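Local coordinates for protein pectate lyase/Amb allergen (Acidovorax citrulli, PDB 4HWV) that probably cleaves pectate by calcium-dependent beta-elimination, as a secreted lyase of polysaccharide lyase family 1, at residues W238-F244 against L292-H298. Residues are numbered along the deposited sequence; the frame is centred on the assembly and turned at random.
Sequences WIDHNTF and LSNNHFH
Asn294 sets its CB over the centre of one face of the His241 ring, 3.7 Å from the centroid, a CH-pi contact, while Asp240 OD2 takes the bond from His241 ND1 at the ring edge, almost exactly in plane. Phe244 and Phe297 lie side by side, planes 16° apart but slid so far that they barely overlap; CD1 of Phe244 reaches CE1 of Phe297 at 3.3 Å, and Asn295 OD1 sits at the edge of the Phe244 ring. Toward their rims, Trp238 carries Asp240 CB over one face and His296 carries His298 CD2; in the His296 plane a water joins ND1 to Thr243 OG1, while Gln332 holds NE2 and Ala480 N bonds OG1. These residues belong to two neighbouring coils of the right-handed parallel beta-helix of the pectate lyases, stacked in register through the turn, where an asparagine ladder and a row of phenylalanines run along the helix. Within the ladder, the amides of Asn242 and Asn295 point the same way, planes nearly parallel. Asn295 OD1 accepts from Asn242 N (2.9 Å) and, on a longer bond, from Asn242 ND2, while Asn295 ND2 reaches back to Ile239 O at 3.0 Å, from above the carbonyl plane; that oxygen also takes Ser293 N. Asn242 continues the ladder to Ile197 O and Ile200 N of the preceding coil, and Phe244 stacks on Phe202. On the other face of the strands, Asp240 gathers polar partners. Its CG lies anti to the backbone N (chi1 176°), which brings OD1 to the neighbouring coil; there Asn294 ND2 meets it nearly end-on at 2.8 Å. OD2 is further paired with Arg198, probably stabilising the buried carboxylate. Ser293 OG donates to the anti lone pair of Asp240 OD1 at 2.7 Å and accepts from Trp238 NE1 at 2.8 Å, a bent bond of 137° tilted out of the indole plane.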
ATOM      1  N   TRP A 238     -15.072 -18.204 -15.478  1.00  3.31           N
ATOM      2  CA  TRP A 238     -14.003 -18.909 -14.795  1.00  2.47           C
ATOM      3  C   TRP A 238     -12.899 -17.906 -14.453  1.00  3.05           C
ATOM      4  O   TRP A 238     -12.270 -17.314 -15.352  1.00  3.97           O
ATOM      5  CB  TRP A 238     -13.453 -20.032 -15.684  1.00  3.21           C
ATOM      6  CG  TRP A 238     -12.416 -20.894 -15.000  1.00  3.17           C
ATOM      7  CD1 TRP A 238     -12.408 -21.308 -13.690  1.00  3.98           C
ATOM      8  CD2 TRP A 238     -11.226 -21.433 -15.599  1.00  2.62           C
ATOM      9  NE1 TRP A 238     -11.301 -22.087 -13.451  1.00  3.34           N
ATOM     10  CE2 TRP A 238     -10.558 -22.183 -14.605  1.00  2.60           C
ATOM     11  CE3 TRP A 238     -10.662 -21.364 -16.894  1.00  3.84           C
ATOM     12  CZ2 TRP A 238      -9.338 -22.832 -14.848  1.00  3.43           C
ATOM     13  CZ3 TRP A 238      -9.457 -22.027 -17.129  1.00  4.14           C
ATOM     14  CH2 TRP A 238      -8.805 -22.729 -16.112  1.00  4.23           C
ATOM     15  N   ILE A 239     -12.710 -17.702 -13.150  1.00  3.06           N
ATOM     16  CA  ILE A 239     -11.738 -16.751 -12.637  1.00  2.84           C
ATOM     17  C   ILE A 239     -10.697 -17.588 -11.918  1.00  2.81           C
ATOM     18  O   ILE A 239     -10.955 -18.126 -10.835  1.00  3.15           O
ATOM     19  CB  ILE A 239     -12.430 -15.757 -11.673  1.00  3.30           C
ATOM     20  CG1 ILE A 239     -13.447 -14.919 -12.462  1.00  4.15           C
ATOM     21  CG2 ILE A 239     -11.406 -14.906 -10.927  1.00  4.41           C
ATOM     22  CD1 ILE A 239     -14.461 -14.199 -11.575  1.00  5.13           C
ATOM     23  N   ASP A 240      -9.527 -17.712 -12.543  1.00  2.91           N
ATOM     24  CA  ASP A 240      -8.547 -18.704 -12.119  1.00  3.00           C
ATOM     25  C   ASP A 240      -7.124 -18.144 -12.043  1.00  3.01           C
ATOM     26  O   ASP A 240      -6.662 -17.463 -12.968  1.00  3.78           O
ATOM     27  CB  ASP A 240      -8.559 -19.869 -13.122  1.00  3.73           C
ATOM     28  CG  ASP A 240      -7.495 -20.911 -12.816  1.00  3.68           C
ATOM     29  OD1 ASP A 240      -7.671 -21.716 -11.870  1.00  4.40           O
ATOM     30  OD2 ASP A 240      -6.467 -20.911 -13.536  1.00  4.40           O
ATOM     31  N   HIS A 241      -6.411 -18.446 -10.957  1.00  2.90           N
ATOM     32  CA  HIS A 241      -4.999 -18.079 -10.861  1.00  2.73           C
ATOM     33  C   HIS A 241      -4.778 -16.573 -10.993  1.00  2.68           C
ATOM     34  O   HIS A 241      -3.847 -16.118 -11.673  1.00  2.99           O
ATOM     35  CB  HIS A 241      -4.146 -18.842 -11.891  1.00  3.53           C
ATOM     36  CG  HIS A 241      -3.723 -20.209 -11.451  1.00  3.40           C
ATOM     37  ND1 HIS A 241      -4.316 -21.357 -11.925  1.00  4.08           N
ATOM     38  CD2 HIS A 241      -2.716 -20.611 -10.636  1.00  5.13           C
ATOM     39  CE1 HIS A 241      -3.697 -22.412 -11.412  1.00  5.08           C
ATOM     40  NE2 HIS A 241      -2.729 -21.987 -10.618  1.00  5.45           N
ATOM     41  N   ASN A 242      -5.611 -15.793 -10.299  1.00  2.87           N
ATOM     42  CA  ASN A 242      -5.419 -14.346 -10.215  1.00  3.57           C
ATOM     43  C   ASN A 242      -5.126 -13.983  -8.773  1.00  3.12           C
ATOM     44  O   ASN A 242      -5.329 -14.789  -7.851  1.00  3.54           O
ATOM     45  CB  ASN A 242      -6.669 -13.576 -10.664  1.00  3.44           C
ATOM     46  CG  ASN A 242      -7.111 -13.967 -12.050  1.00  2.97           C
ATOM     47  OD1 ASN A 242      -6.490 -13.570 -13.043  1.00  3.89           O
ATOM     48  ND2 ASN A 242      -8.190 -14.753 -12.132  1.00  3.54           N
ATOM     49  N   THR A 243      -4.635 -12.763  -8.585  1.00  3.35           N
ATOM     50  CA  THR A 243      -4.464 -12.210  -7.250  1.00  3.71           C
ATOM     51  C   THR A 243      -5.327 -10.959  -7.162  1.00  3.55           C
ATOM     52  O   THR A 243      -5.432 -10.217  -8.140  1.00  4.26           O
ATOM     53  CB  THR A 243      -2.981 -11.905  -7.000  1.00  3.80           C
ATOM     54  OG1 THR A 243      -2.269 -13.146  -7.049  1.00  4.33           O
ATOM     55  CG2 THR A 243      -2.744 -11.225  -5.636  1.00  4.96           C
ATOM     56  N   PHE A 244      -5.977 -10.742  -6.012  1.00  3.01           N
ATOM     57  CA  PHE A 244      -6.861  -9.589  -5.798  1.00  3.43           C
ATOM     58  C   PHE A 244      -6.557  -9.005  -4.434  1.00  2.81           C
ATOM     59  O   PHE A 244      -6.421  -9.752  -3.468  1.00  3.93           O
ATOM     60  CB  PHE A 244      -8.323 -10.023  -5.734  1.00  3.76           C
ATOM     61  CG  PHE A 244      -8.850 -10.656  -6.995  1.00  3.69           C
ATOM     62  CD1 PHE A 244      -8.661 -12.005  -7.255  1.00  4.22           C
ATOM     63  CD2 PHE A 244      -9.623  -9.911  -7.876  1.00  3.60           C
ATOM     64  CE1 PHE A 244      -9.192 -12.583  -8.402  1.00  4.16           C
ATOM     65  CE2 PHE A 244     -10.158 -10.485  -9.009  1.00  4.94           C
ATOM     66  CZ  PHE A 244      -9.933 -11.814  -9.280  1.00  4.49           C
ATOM     67  N   LEU A 292     -14.463 -19.635  -9.074  1.00  3.20           N
ATOM     68  CA  LEU A 292     -13.243 -18.933  -8.694  1.00  3.10           C
ATOM     69  C   LEU A 292     -12.284 -19.976  -8.128  1.00  3.05           C
ATOM     70  O   LEU A 292     -12.547 -20.545  -7.065  1.00  3.88           O
ATOM     71  CB  LEU A 292     -13.544 -17.853  -7.644  1.00  3.77           C
ATOM     72  CG  LEU A 292     -14.560 -16.807  -8.086  1.00  4.04           C
ATOM     73  CD1 LEU A 292     -15.971 -17.177  -7.631  1.00  4.91           C
ATOM     74  CD2 LEU A 292     -14.179 -15.442  -7.552  1.00  5.63           C
ATOM     75  N   SER A 293     -11.197 -20.247  -8.851  1.00  3.03           N
ATOM     76  CA  SER A 293     -10.282 -21.326  -8.499  1.00  3.50           C
ATOM     77  C   SER A 293      -8.848 -20.813  -8.419  1.00  3.03           C
ATOM     78  O   SER A 293      -8.417 -19.991  -9.240  1.00  3.47           O
ATOM     79  CB  SER A 293     -10.381 -22.453  -9.531  1.00  4.40           C
ATOM     80  OG  SER A 293     -10.189 -21.956 -10.849  1.00  4.80           O
ATOM     81  N   ASN A 294      -8.112 -21.298  -7.423  1.00  3.48           N
ATOM     82  CA  ASN A 294      -6.660 -21.108  -7.381  1.00  3.20           C
ATOM     83  C   ASN A 294      -6.237 -19.641  -7.365  1.00  3.43           C
ATOM     84  O   ASN A 294      -5.177 -19.302  -7.896  1.00  3.84           O
ATOM     85  CB  ASN A 294      -5.995 -21.825  -8.575  1.00  4.08           C
ATOM     86  CG  ASN A 294      -6.470 -23.257  -8.716  1.00  4.26           C
ATOM     87  OD1 ASN A 294      -6.422 -24.026  -7.749  1.00  5.58           O
ATOM     88  ND2 ASN A 294      -6.950 -23.621  -9.915  1.00  4.80           N
ATOM     89  N   ASN A 295      -7.058 -18.784  -6.762  1.00  3.42           N
ATOM     90  CA  ASN A 295      -6.735 -17.352  -6.653  1.00  3.39           C
ATOM     91  C   ASN A 295      -6.165 -17.025  -5.280  1.00  3.28           C
ATOM     92  O   ASN A 295      -6.366 -17.774  -4.325  1.00  4.13           O
ATOM     93  CB  ASN A 295      -7.982 -16.474  -6.853  1.00  3.47           C
ATOM     94  CG  ASN A 295      -8.675 -16.717  -8.170  1.00  3.61           C
ATOM     95  OD1 ASN A 295      -8.214 -16.262  -9.220  1.00  3.90           O
ATOM     96  ND2 ASN A 295      -9.802 -17.407  -8.126  1.00  3.36           N
ATOM     97  N   HIS A 296      -5.451 -15.906  -5.198  1.00  3.73           N
ATOM     98  CA  HIS A 296      -4.997 -15.350  -3.932  1.00  4.13           C
ATOM     99  C   HIS A 296      -5.754 -14.042  -3.698  1.00  3.93           C
ATOM    100  O   HIS A 296      -5.542 -13.073  -4.415  1.00  4.77           O
ATOM    101  CB  HIS A 296      -3.494 -15.080  -4.004  1.00  4.50           C
ATOM    102  CG  HIS A 296      -2.909 -14.549  -2.733  1.00  4.61           C
ATOM    103  ND1 HIS A 296      -1.663 -13.964  -2.697  1.00  5.15           N
ATOM    104  CD2 HIS A 296      -3.376 -14.529  -1.459  1.00  5.12           C
ATOM    105  CE1 HIS A 296      -1.377 -13.622  -1.452  1.00  5.08           C
ATOM    106  NE2 HIS A 296      -2.400 -13.954  -0.681  1.00  5.81           N
ATOM    107  N   PHE A 297      -6.649 -14.036  -2.715  1.00  3.63           N
ATOM    108  CA  PHE A 297      -7.394 -12.839  -2.344  1.00  3.60           C
ATOM    109  C   PHE A 297      -6.835 -12.353  -1.027  1.00  4.04           C
ATOM    110  O   PHE A 297      -6.780 -13.125  -0.078  1.00  5.82           O
ATOM    111  CB  PHE A 297      -8.877 -13.159  -2.105  1.00  4.37           C
ATOM    112  CG  PHE A 297      -9.589 -13.774  -3.285  1.00  4.29           C
ATOM    113  CD1 PHE A 297     -10.150 -12.978  -4.278  1.00  4.78           C
ATOM    114  CD2 PHE A 297      -9.727 -15.154  -3.394  1.00  4.83           C
ATOM    115  CE1 PHE A 297     -10.829 -13.543  -5.354  1.00  5.36           C
ATOM    116  CE2 PHE A 297     -10.413 -15.728  -4.473  1.00  4.99           C
ATOM    117  CZ  PHE A 297     -10.965 -14.919  -5.450  1.00  4.65           C
ATOM    118  N   HIS A 298      -6.424 -11.094  -0.945  1.00  3.65           N
ATOM    119  CA  HIS A 298      -5.837 -10.632   0.313  1.00  4.62           C
ATOM    120  C   HIS A 298      -6.089  -9.174   0.589  1.00  4.48           C
ATOM    121  O   HIS A 298      -6.211  -8.374  -0.335  1.00  5.58           O
ATOM    122  CB  HIS A 298      -4.331 -10.977   0.413  1.00  5.37           C
ATOM    123  CG  HIS A 298      -3.438 -10.246  -0.559  1.00  5.05           C
ATOM    124  ND1 HIS A 298      -2.822  -9.047  -0.251  1.00  5.56           N
ATOM    125  CD2 HIS A 298      -3.002 -10.581  -1.802  1.00  6.30           C
ATOM    126  CE1 HIS A 298      -2.062  -8.671  -1.265  1.00  6.41           C
ATOM    127  NE2 HIS A 298      -2.159  -9.581  -2.223  1.00  6.48           N
TER
HETATM  128  O   HOH W   1      -0.376 -13.582  -5.137  1.00  7.38           O